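Fe2OG dioxygenase domain-containing protein (Pseudomonas putida, PDB 4J25) is a prolyl-4-hydroxylase of the 2-oxoglutarate oxygenase family that probably uses iron and ascorbate to hydroxylate proline in a protein substrate, elongation factor Tu being the likely one. Local coordinates at residues Y137-Y143 / V207-G211; L162-W168 / R212-L217; P170-L176 / D187-V191. All coordinates share one frame; numbering follows the deposited sequence.

Contact 1 of 3, residues Y137-Y143 / V207-G211; sequences YPPGAFY and VLPAG. With OGA (N-oxalylglycine), chain J.
Y143 and V207 face each other as an antiparallel hydrogen-bonded pair, V207 N giving its hydrogen to Y143 O at 2.8 Å and Y143 N returning one to V207 O at 3.1 Å, both nearly straight. Beyond the pair the chains run on as loops: P209 CA lies 3.3 Å from A141 O, a CA-H...O contact, and G140 N reaches A210 O at 2.9 Å. G140 sits inside the type II turn from P138 to A141, where its phi of 100° would jam a side chain against the preceding carbonyl. P139, second in that turn, suits it because its ring holds phi near the value needed there (-54°), and its CB rests near the carbonyl of G211. F142 CB packs against P209 CD, 3.8 Å away, while the phenyl ring leads off from the contact. The segments join the two sheets of the double-stranded beta-helix, or jelly roll, that houses the active site of 2-oxoglutarate oxygenases. On the pocket side stand Y137, Y143 and V207. With CG anti to the backbone N (chi1 -158°), the Y143 ring is carried to the oxalyl end of N-oxalylglycine, CE2 lying 3.5 Å from OGA C1; the ring also stacks on the metal ligand H146. V207 splits its branches: CG2 touches OGA C4 at 3.6 Å, and CG1 meets the Y137 ring at its edge, 4.3 Å from CD2.

Contact 2 of 3, residues L162-W168 / R212-L217; sequences LYLNEGW and RERLSL. With OGA (N-oxalylglycine), chain J.
R214 leaves its strand with CG anti to the backbone N (chi1 -180°) and stays extended as far as NE, which carries its guanidinium to the C5 carboxylate of N-oxalylglycine; Y163, with CG beside its backbone N (chi1 -59°), turns its ring toward that group. NH1 of R214 bonds OGA O4 at 2.9 Å, and NH2 points to O3, whose position is less certain. The Y163 ring stands steeply to the guanidinium, the planes 75° apart, CE1 3.4 Å from R214 NH2. Arginine suits this place, since its flat cation can meet both carboxylate oxygens; G174 O takes the NE hydrogen, steadying the group. The backbones pair antiparallel, L162 with L217 hydrogen-bonded and Y163 with S216 not. Past the last bridge, after a further bond from L164 N to L215 O, N165 carries on the pairing with its amide, which can both accept and donate: OD1 accepts L215 N on a lone pair at 2.7 Å, while ND2 bonds P190 O. R212 bends at chi3, so that W168 CE3 sits over the centre of its guanidinium, 3.5 Å from CZ, while CD makes a CH-pi contact over the face of the six-membered ring. NH1 reaches E166 O at 3.1 Å within the guanidinium plane, which, with W168 against one face, would restrict the rotation of the cation. W168 NE1 gives its hydrogen to G173 O. Both strands belong to the larger sheet: L162 and L164 rest on L59 of helix 53-67, L162 and L217 share Y108 of helix 103-123, and strand 129-137 flanks 214-222 on its other edge.

Contact 3 of 3, residues P170-L176 / D187-V191; sequences PHDGGQL and DVEPV. With OGA (N-oxalylglycine), chain J.
L176 and V188 form an antiparallel hydrogen-bonded pair, V188 N to L176 O at 2.7 Å and L176 N to V188 O at 2.9 Å. Next to it the chains come close enough for Q175 CA to approach V188 O at 3.1 Å, a CA-H...O contact. G173 and G174 both adopt positive phi, which glycine tolerates readily, as the chain leaves the 3-10 segment 170-172; P190, centre of an inverse gamma turn, sets its ring against G174 O, CG being 3.6 Å away. Q175 takes the crowded chi1 of 59° and then bends at chi2, which brings its amide nitrogen to D187. NE2 reaches D187 OD2 at 2.9 Å, nearly straight, from above the carboxylate plane, and the two flat groups stand 88° apart. R177 makes a salt bridge with the carboxylate at OD1. Leucine suits position 176 because it lines the pocket with carbon alone: CD1 lies 3.7 Å from OGA C4. Strand 176-179 lies between 185-188 and 205-207 in the smaller sheet; L176 and V188 face the larger sheet and pack on Y163 of strand 156-163 and V196 of strand 195-199.

All three contacts converge on N-oxalylglycine, their centres 9 to 11 Å apart, and R214 of contact 2 touches both of the others. Its CZ packs 3.7 Å from V207 CG1 of contact 1, while Y137 N bonds R214 O at 2.8 Å. Contacts 1 and 2 meet again where A210 CB lies 3.8 Å from W168 CZ2, and contacts 2 and 3 where Y163 CG lies 3.5 Å from P190 CA. Segment 207-211 runs beside 170-176, with G211 N bonded to D172 O and G174 N to P209 O at 3.1 Å. Contact 3 nests inside the chain loops closed by the other two. Manganese, held by H146, D148 and H205, lies about 5 Å from the Y143 side chain.

Contact 1 of 3, residues Y137-Y143 / V207-G211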
loop_
_atom_site.group_PDB
_atom_site.type_symbol
_atom_site.label_atom_id
_atom_site.label_comp_id
_atom_site.label_asym_id
_atom_site.label_seq_id
_atom_site.Cartn_x
_atom_site.Cartn_y
_atom_site.Cartn_z
ATOM N N TYR A 137 11.157 7.286 -4.667
ATOM C CA TYR A 137 11.617 7.273 -6.045
ATOM C C TYR A 137 12.153 8.645 -6.452
ATOM O O TYR A 137 11.442 9.650 -6.355
ATOM C CB TYR A 137 10.488 6.829 -6.981
ATOM C CG TYR A 137 9.957 5.441 -6.667
ATOM C CD1 TYR A 137 10.562 4.643 -5.708
ATOM C CD2 TYR A 137 8.848 4.931 -7.328
ATOM C CE1 TYR A 137 10.076 3.379 -5.417
ATOM C CE2 TYR A 137 8.357 3.665 -7.040
ATOM C CZ TYR A 137 8.973 2.895 -6.083
ATOM O OH TYR A 137 8.493 1.631 -5.775
ATOM N N PRO A 138 13.423 8.698 -6.880
ATOM C CA PRO A 138 13.978 9.959 -7.385
ATOM C C PRO A 138 13.252 10.350 -8.657
ATOM O O PRO A 138 12.668 9.476 -9.289
ATOM C CB PRO A 138 15.436 9.610 -7.707
ATOM C CG PRO A 138 15.710 8.323 -7.031
ATOM C CD PRO A 138 14.402 7.601 -6.938
ATOM N N PRO A 139 13.276 11.638 -9.028
ATOM C CA PRO A 139 12.668 12.053 -10.301
ATOM C C PRO A 139 13.225 11.245 -11.465
ATOM O O PRO A 139 14.425 11.116 -11.582
ATOM C CB PRO A 139 13.085 13.525 -10.428
ATOM C CG PRO A 139 13.357 13.971 -9.028
ATOM C CD PRO A 139 13.878 12.768 -8.299
ATOM N N GLY A 140 12.359 10.701 -12.309
ATOM C CA GLY A 140 12.799 9.890 -13.428
ATOM C C GLY A 140 12.693 8.393 -13.192
ATOM O O GLY A 140 12.674 7.617 -14.145
ATOM N N ALA A 141 12.631 7.976 -11.930
ATOM C CA ALA A 141 12.548 6.557 -11.621
ATOM C C ALA A 141 11.168 6.035 -11.992
ATOM O O ALA A 141 10.161 6.721 -11.829
ATOM C CB ALA A 141 12.837 6.301 -10.153
ATOM N N PHE A 142 11.139 4.817 -12.516
ATOM C CA PHE A 142 9.893 4.161 -12.831
ATOM C C PHE A 142 9.994 2.709 -12.431
ATOM O O PHE A 142 11.078 2.223 -12.119
ATOM C CB PHE A 142 9.599 4.280 -14.323
ATOM C CG PHE A 142 10.686 3.738 -15.203
ATOM C CD1 PHE A 142 10.653 2.420 -15.634
ATOM C CD2 PHE A 142 11.730 4.547 -15.616
ATOM C CE1 PHE A 142 11.648 1.919 -16.453
ATOM C CE2 PHE A 142 12.730 4.060 -16.429
ATOM C CZ PHE A 142 12.694 2.745 -16.852
ATOM N N TYR A 143 8.851 2.027 -12.434
ATOM C CA TYR A 143 8.773 0.613 -12.089
ATOM C C TYR A 143 7.949 -0.039 -13.187
ATOM O O TYR A 143 6.764 0.241 -13.334
ATOM C CB TYR A 143 8.084 0.447 -10.735
ATOM C CG TYR A 143 8.373 -0.840 -9.992
ATOM C CD1 TYR A 143 8.866 -1.959 -10.640
ATOM C CD2 TYR A 143 8.136 -0.930 -8.623
ATOM C CE1 TYR A 143 9.124 -3.137 -9.947
ATOM C CE2 TYR A 143 8.392 -2.095 -7.921
ATOM C CZ TYR A 143 8.891 -3.192 -8.589
ATOM O OH TYR A 143 9.146 -4.350 -7.893
ATOM N N VAL A 207 4.626 1.764 -12.390
ATOM C CA VAL A 207 4.744 3.148 -11.949
ATOM C C VAL A 207 5.382 3.957 -13.055
ATOM O O VAL A 207 6.476 3.639 -13.507
ATOM C CB VAL A 207 5.601 3.278 -10.689
ATOM C CG1 VAL A 207 5.773 4.783 -10.285
ATOM C CG2 VAL A 207 5.001 2.460 -9.558
ATOM N N LEU A 208 4.688 4.998 -13.504
ATOM C CA LEU A 208 5.219 5.875 -14.542
ATOM C C LEU A 208 6.192 6.883 -13.914
ATOM O O LEU A 208 6.069 7.217 -12.740
ATOM C CB LEU A 208 4.088 6.599 -15.270
ATOM C CG LEU A 208 3.115 5.740 -16.085
ATOM C CD1 LEU A 208 2.340 6.604 -17.076
ATOM C CD2 LEU A 208 3.850 4.666 -16.817
ATOM N N PRO A 209 7.194 7.335 -14.684
ATOM C CA PRO A 209 8.175 8.220 -14.051
ATOM C C PRO A 209 7.539 9.517 -13.554
ATOM O O PRO A 209 6.546 9.983 -14.130
ATOM C CB PRO A 209 9.199 8.488 -15.163
ATOM C CG PRO A 209 8.580 8.005 -16.420
ATOM C CD PRO A 209 7.543 7.003 -16.072
ATOM N N ALA A 210 8.084 10.062 -12.472
ATOM C CA ALA A 210 7.619 11.334 -11.939
ATOM C C ALA A 210 8.676 12.388 -12.176
ATOM O O ALA A 210 9.837 12.068 -12.419
ATOM C CB ALA A 210 7.340 11.219 -10.455
ATOM N N GLY A 211 8.271 13.648 -12.087
ATOM C CA GLY A 211 9.196 14.750 -12.246
ATOM C C GLY A 211 9.712 15.243 -10.912
ATOM O O GLY A 211 10.496 16.179 -10.869
HETATM C C1 OGA J . 5.821 -2.354 -5.545
HETATM C C2 OGA J . 4.949 -1.413 -6.316
HETATM C C4 OGA J . 3.893 0.803 -6.590
HETATM C C5 OGA J . 3.787 2.154 -5.969
HETATM O O1 OGA J . 6.551 -1.865 -4.635
HETATM O O2 OGA J . 5.804 -3.613 -5.790
HETATM O "O2'" OGA J . 4.406 -1.795 -7.342
HETATM O O3 OGA J . 2.749 2.836 -6.154
HETATM N N1 OGA J . 4.742 -0.063 -5.842
HETATM O O4 OGA J . 4.722 2.616 -5.262
#

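Contact 2 of 3, residues L162-W168 / R212-L217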
loop_
_atom_site.group_PDB
_atom_site.type_symbol
_atom_site.label_atom_id
_atom_site.label_comp_id
_atom_site.label_asym_id
_atom_site.label_seq_id
_atom_site.Cartn_x
_atom_site.Cartn_y
_atom_site.Cartn_z
ATOM N N LEU A 162 0.502 2.996 0.612
ATOM C CA LEU A 162 0.040 4.283 1.120
ATOM C C LEU A 162 0.915 5.386 0.521
ATOM O O LEU A 162 2.144 5.317 0.590
ATOM C CB LEU A 162 0.085 4.323 2.660
ATOM C CG LEU A 162 -0.354 5.672 3.277
ATOM C CD1 LEU A 162 -1.838 5.904 3.143
ATOM C CD2 LEU A 162 0.043 5.731 4.733
ATOM N N TYR A 163 0.298 6.385 -0.106
ATOM C CA TYR A 163 1.083 7.483 -0.682
ATOM C C TYR A 163 1.198 8.660 0.294
ATOM O O TYR A 163 0.359 8.847 1.171
ATOM C CB TYR A 163 0.545 7.900 -2.065
ATOM C CG TYR A 163 0.569 6.737 -3.039
ATOM C CD1 TYR A 163 1.764 6.260 -3.544
ATOM C CD2 TYR A 163 -0.596 6.097 -3.418
ATOM C CE1 TYR A 163 1.796 5.175 -4.407
ATOM C CE2 TYR A 163 -0.568 5.016 -4.284
ATOM C CZ TYR A 163 0.631 4.574 -4.778
ATOM O OH TYR A 163 0.669 3.498 -5.630
ATOM N N LEU A 164 2.263 9.436 0.138
ATOM C CA LEU A 164 2.709 10.357 1.176
ATOM C C LEU A 164 3.020 11.758 0.655
ATOM O O LEU A 164 3.596 12.572 1.373
ATOM C CB LEU A 164 3.973 9.802 1.808
ATOM C CG LEU A 164 3.845 8.416 2.446
ATOM C CD1 LEU A 164 5.188 7.941 2.947
ATOM C CD2 LEU A 164 2.822 8.449 3.569
ATOM N N ASN A 165 2.647 12.050 -0.587
ATOM C CA ASN A 165 3.129 13.280 -1.212
ATOM C C ASN A 165 2.129 14.423 -1.198
ATOM O O ASN A 165 1.058 14.347 -1.807
ATOM C CB ASN A 165 3.556 12.993 -2.636
ATOM C CG ASN A 165 4.440 11.784 -2.730
ATOM O OD1 ASN A 165 5.600 11.809 -2.311
ATOM N ND2 ASN A 165 3.897 10.703 -3.287
ATOM N N GLU A 166 2.509 15.497 -0.515
ATOM C CA GLU A 166 1.686 16.685 -0.434
ATOM C C GLU A 166 1.772 17.469 -1.736
ATOM O O GLU A 166 2.834 17.536 -2.354
ATOM C CB GLU A 166 2.156 17.561 0.730
ATOM C CG GLU A 166 2.148 16.843 2.084
ATOM C CD GLU A 166 0.756 16.427 2.506
ATOM O OE1 GLU A 166 0.620 15.525 3.377
ATOM O OE2 GLU A 166 -0.206 17.009 1.956
ATOM N N GLY A 167 0.645 18.033 -2.156
ATOM C CA GLY A 167 0.614 18.978 -3.264
ATOM C C GLY A 167 0.957 18.407 -4.628
ATOM O O GLY A 167 1.479 19.124 -5.488
ATOM N N TRP A 168 0.670 17.124 -4.830
ATOM C CA TRP A 168 0.970 16.464 -6.095
ATOM C C TRP A 168 0.081 17.019 -7.191
ATOM O O TRP A 168 -1.087 17.314 -6.953
ATOM C CB TRP A 168 0.743 14.953 -5.983
ATOM C CG TRP A 168 1.512 14.200 -7.008
ATOM C CD1 TRP A 168 1.076 13.809 -8.242
ATOM C CD2 TRP A 168 2.868 13.758 -6.903
ATOM N NE1 TRP A 168 2.078 13.158 -8.906
ATOM C CE2 TRP A 168 3.190 13.113 -8.106
ATOM C CE3 TRP A 168 3.843 13.855 -5.909
ATOM C CZ2 TRP A 168 4.445 12.559 -8.342
ATOM C CZ3 TRP A 168 5.095 13.305 -6.147
ATOM C CH2 TRP A 168 5.381 12.665 -7.350
ATOM N N ARG A 212 9.265 14.628 -9.819
ATOM C CA ARG A 212 9.724 15.019 -8.490
ATOM C C ARG A 212 9.741 13.799 -7.573
ATOM O O ARG A 212 9.129 12.787 -7.877
ATOM C CB ARG A 212 8.836 16.120 -7.901
ATOM C CG ARG A 212 7.361 15.763 -7.870
ATOM C CD ARG A 212 6.507 16.791 -7.112
ATOM N NE ARG A 212 6.445 16.518 -5.672
ATOM C CZ ARG A 212 5.417 16.822 -4.878
ATOM N NH1 ARG A 212 5.467 16.525 -3.584
ATOM N NH2 ARG A 212 4.333 17.413 -5.361
ATOM N N GLU A 213 10.466 13.893 -6.468
ATOM C CA GLU A 213 10.598 12.765 -5.556
ATOM C C GLU A 213 9.235 12.215 -5.195
ATOM O O GLU A 213 8.327 12.956 -4.823
ATOM C CB GLU A 213 11.296 13.187 -4.272
ATOM C CG GLU A 213 12.727 13.596 -4.439
ATOM C CD GLU A 213 13.306 14.082 -3.136
ATOM O OE1 GLU A 213 12.768 13.699 -2.067
ATOM O OE2 GLU A 213 14.285 14.855 -3.177
ATOM N N ARG A 214 9.086 10.907 -5.302
ATOM C CA ARG A 214 7.804 10.291 -5.039
ATOM C C ARG A 214 7.910 9.347 -3.850
ATOM O O ARG A 214 8.644 8.382 -3.886
ATOM C CB ARG A 214 7.337 9.557 -6.282
ATOM C CG ARG A 214 6.011 8.861 -6.175
ATOM C CD ARG A 214 6.024 7.802 -7.228
ATOM N NE ARG A 214 4.737 7.205 -7.540
ATOM C CZ ARG A 214 4.310 6.026 -7.082
ATOM N NH1 ARG A 214 5.027 5.316 -6.211
ATOM N NH2 ARG A 214 3.136 5.569 -7.475
ATOM N N LEU A 215 7.135 9.637 -2.817
ATOM C CA LEU A 215 7.189 8.908 -1.559
ATOM C C LEU A 215 6.003 7.982 -1.344
ATOM O O LEU A 215 4.857 8.374 -1.577
ATOM C CB LEU A 215 7.220 9.900 -0.403
ATOM C CG LEU A 215 8.335 10.933 -0.344
ATOM C CD1 LEU A 215 8.259 11.626 1.014
ATOM C CD2 LEU A 215 9.677 10.321 -0.548
ATOM N N SER A 216 6.277 6.765 -0.874
ATOM C CA SER A 216 5.211 5.810 -0.554
ATOM C C SER A 216 5.598 4.844 0.571
ATOM O O SER A 216 6.752 4.756 0.965
ATOM C CB SER A 216 4.861 4.985 -1.786
ATOM O OG SER A 216 6.019 4.330 -2.250
ATOM N N LEU A 217 4.601 4.136 1.082
ATOM C CA LEU A 217 4.794 3.084 2.070
ATOM C C LEU A 217 4.104 1.864 1.465
ATOM O O LEU A 217 2.887 1.827 1.325
ATOM C CB LEU A 217 4.172 3.514 3.397
ATOM C CG LEU A 217 4.320 2.648 4.640
ATOM C CD1 LEU A 217 5.755 2.251 4.873
ATOM C CD2 LEU A 217 3.777 3.390 5.848
HETATM C C1 OGA J . 5.821 -2.354 -5.545
HETATM C C2 OGA J . 4.949 -1.413 -6.316
HETATM C C4 OGA J . 3.893 0.803 -6.590
HETATM C C5 OGA J . 3.787 2.154 -5.969
HETATM O O1 OGA J . 6.551 -1.865 -4.635
HETATM O O2 OGA J . 5.804 -3.613 -5.790
HETATM O "O2'" OGA J . 4.406 -1.795 -7.342
HETATM O O3 OGA J . 2.749 2.836 -6.154
HETATM N N1 OGA J . 4.742 -0.063 -5.842
HETATM O O4 OGA J . 4.722 2.616 -5.262
HETATM O O HOH W 1 6.600 14.147 -1.420
#

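Contact 3 of 3, residues P170-L176 / D187-V191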
loop_
_atom_site.group_PDB
_atom_site.type_symbol
_atom_site.label_atom_id
_atom_site.label_comp_id
_atom_site.label_asym_id
_atom_site.label_seq_id
_atom_site.Cartn_x
_atom_site.Cartn_y
_atom_site.Cartn_z
ATOM N N PRO A 170 -0.841 16.658 -11.638
ATOM C CA PRO A 170 -0.787 15.731 -12.774
ATOM C C PRO A 170 0.440 15.941 -13.647
ATOM O O PRO A 170 0.873 15.019 -14.331
ATOM C CB PRO A 170 -2.048 16.079 -13.569
ATOM C CG PRO A 170 -2.928 16.800 -12.608
ATOM C CD PRO A 170 -1.999 17.562 -11.736
ATOM N N HIS A 171 0.983 17.155 -13.636
ATOM C CA HIS A 171 2.203 17.451 -14.385
ATOM C C HIS A 171 3.374 16.670 -13.793
ATOM O O HIS A 171 4.416 16.506 -14.433
ATOM C CB HIS A 171 2.496 18.953 -14.341
ATOM C CG HIS A 171 1.259 19.793 -14.273
ATOM N ND1 HIS A 171 0.752 20.267 -13.083
ATOM C CD2 HIS A 171 0.403 20.204 -15.238
ATOM C CE1 HIS A 171 -0.354 20.952 -13.319
ATOM N NE2 HIS A 171 -0.587 20.929 -14.621
ATOM N N ASP A 172 3.187 16.172 -12.570
ATOM C CA ASP A 172 4.255 15.492 -11.861
ATOM C C ASP A 172 4.399 14.041 -12.281
ATOM O O ASP A 172 5.433 13.419 -12.035
ATOM C CB ASP A 172 4.040 15.595 -10.348
ATOM C CG ASP A 172 4.249 17.008 -9.828
ATOM O OD1 ASP A 172 5.167 17.684 -10.340
ATOM O OD2 ASP A 172 3.505 17.444 -8.920
ATOM N N GLY A 173 3.378 13.498 -12.933
ATOM C CA GLY A 173 3.405 12.101 -13.335
ATOM C C GLY A 173 3.410 11.177 -12.127
ATOM O O GLY A 173 2.739 11.436 -11.130
ATOM N N GLY A 174 4.156 10.083 -12.231
ATOM C CA GLY A 174 4.322 9.164 -11.119
ATOM C C GLY A 174 3.109 8.339 -10.723
ATOM O O GLY A 174 3.075 7.798 -9.625
ATOM N N GLN A 175 2.111 8.224 -11.592
ATOM C CA GLN A 175 0.931 7.456 -11.233
ATOM C C GLN A 175 1.262 5.971 -11.137
ATOM O O GLN A 175 2.128 5.464 -11.856
ATOM C CB GLN A 175 -0.209 7.654 -12.237
ATOM C CG GLN A 175 0.121 7.256 -13.679
ATOM C CD GLN A 175 0.519 8.454 -14.530
ATOM O OE1 GLN A 175 1.608 9.012 -14.372
ATOM N NE2 GLN A 175 -0.377 8.870 -15.417
ATOM N N LEU A 176 0.590 5.295 -10.216
ATOM C CA LEU A 176 0.481 3.843 -10.290
ATOM C C LEU A 176 -0.566 3.548 -11.373
ATOM O O LEU A 176 -1.667 4.082 -11.319
ATOM C CB LEU A 176 0.012 3.264 -8.959
ATOM C CG LEU A 176 -0.240 1.750 -8.901
ATOM C CD1 LEU A 176 1.077 1.003 -8.974
ATOM C CD2 LEU A 176 -1.007 1.364 -7.640
ATOM N N ASP A 187 -5.291 4.787 -13.506
ATOM C CA ASP A 187 -4.175 5.485 -12.893
ATOM C C ASP A 187 -4.532 5.952 -11.477
ATOM O O ASP A 187 -5.615 6.475 -11.242
ATOM C CB ASP A 187 -3.776 6.701 -13.734
ATOM C CG ASP A 187 -3.088 6.311 -15.024
ATOM O OD1 ASP A 187 -2.966 5.098 -15.268
ATOM O OD2 ASP A 187 -2.669 7.201 -15.795
ATOM N N VAL A 188 -3.603 5.774 -10.545
ATOM C CA VAL A 188 -3.701 6.410 -9.242
ATOM C C VAL A 188 -2.596 7.451 -9.068
ATOM O O VAL A 188 -1.413 7.129 -9.183
ATOM C CB VAL A 188 -3.576 5.363 -8.114
ATOM C CG1 VAL A 188 -3.703 6.044 -6.739
ATOM C CG2 VAL A 188 -4.634 4.319 -8.264
ATOM N N GLU A 189 -2.963 8.697 -8.794
ATOM C CA GLU A 189 -1.973 9.710 -8.445
ATOM C C GLU A 189 -1.535 9.472 -7.007
ATOM O O GLU A 189 -2.367 9.251 -6.142
ATOM C CB GLU A 189 -2.509 11.144 -8.595
ATOM C CG GLU A 189 -2.785 11.544 -10.031
ATOM C CD GLU A 189 -3.025 13.037 -10.210
ATOM O OE1 GLU A 189 -2.588 13.833 -9.344
ATOM O OE2 GLU A 189 -3.653 13.410 -11.230
ATOM N N PRO A 190 -0.227 9.514 -6.760
ATOM C CA PRO A 190 0.348 9.214 -5.439
ATOM C C PRO A 190 0.177 10.379 -4.458
ATOM O O PRO A 190 1.146 10.914 -3.925
ATOM C CB PRO A 190 1.813 8.977 -5.768
ATOM C CG PRO A 190 2.064 9.948 -6.913
ATOM C CD PRO A 190 0.805 9.914 -7.734
ATOM N N VAL A 191 -1.081 10.728 -4.216
ATOM C CA VAL A 191 -1.489 11.859 -3.389
ATOM C C VAL A 191 -1.496 11.500 -1.900
ATOM O O VAL A 191 -1.915 10.413 -1.511
ATOM C CB VAL A 191 -2.897 12.293 -3.819
ATOM C CG1 VAL A 191 -3.537 13.232 -2.806
ATOM C CG2 VAL A 191 -2.827 12.941 -5.189
HETATM C C1 OGA J . 5.821 -2.354 -5.545
HETATM C C2 OGA J . 4.949 -1.413 -6.316
HETATM C C4 OGA J . 3.893 0.803 -6.590
HETATM C C5 OGA J . 3.787 2.154 -5.969
HETATM O O1 OGA J . 6.551 -1.865 -4.635
HETATM O O2 OGA J . 5.804 -3.613 -5.790
HETATM O "O2'" OGA J . 4.406 -1.795 -7.342
HETATM O O3 OGA J . 2.749 2.836 -6.154
HETATM N N1 OGA J . 4.742 -0.063 -5.842
HETATM O O4 OGA J . 4.722 2.616 -5.262
#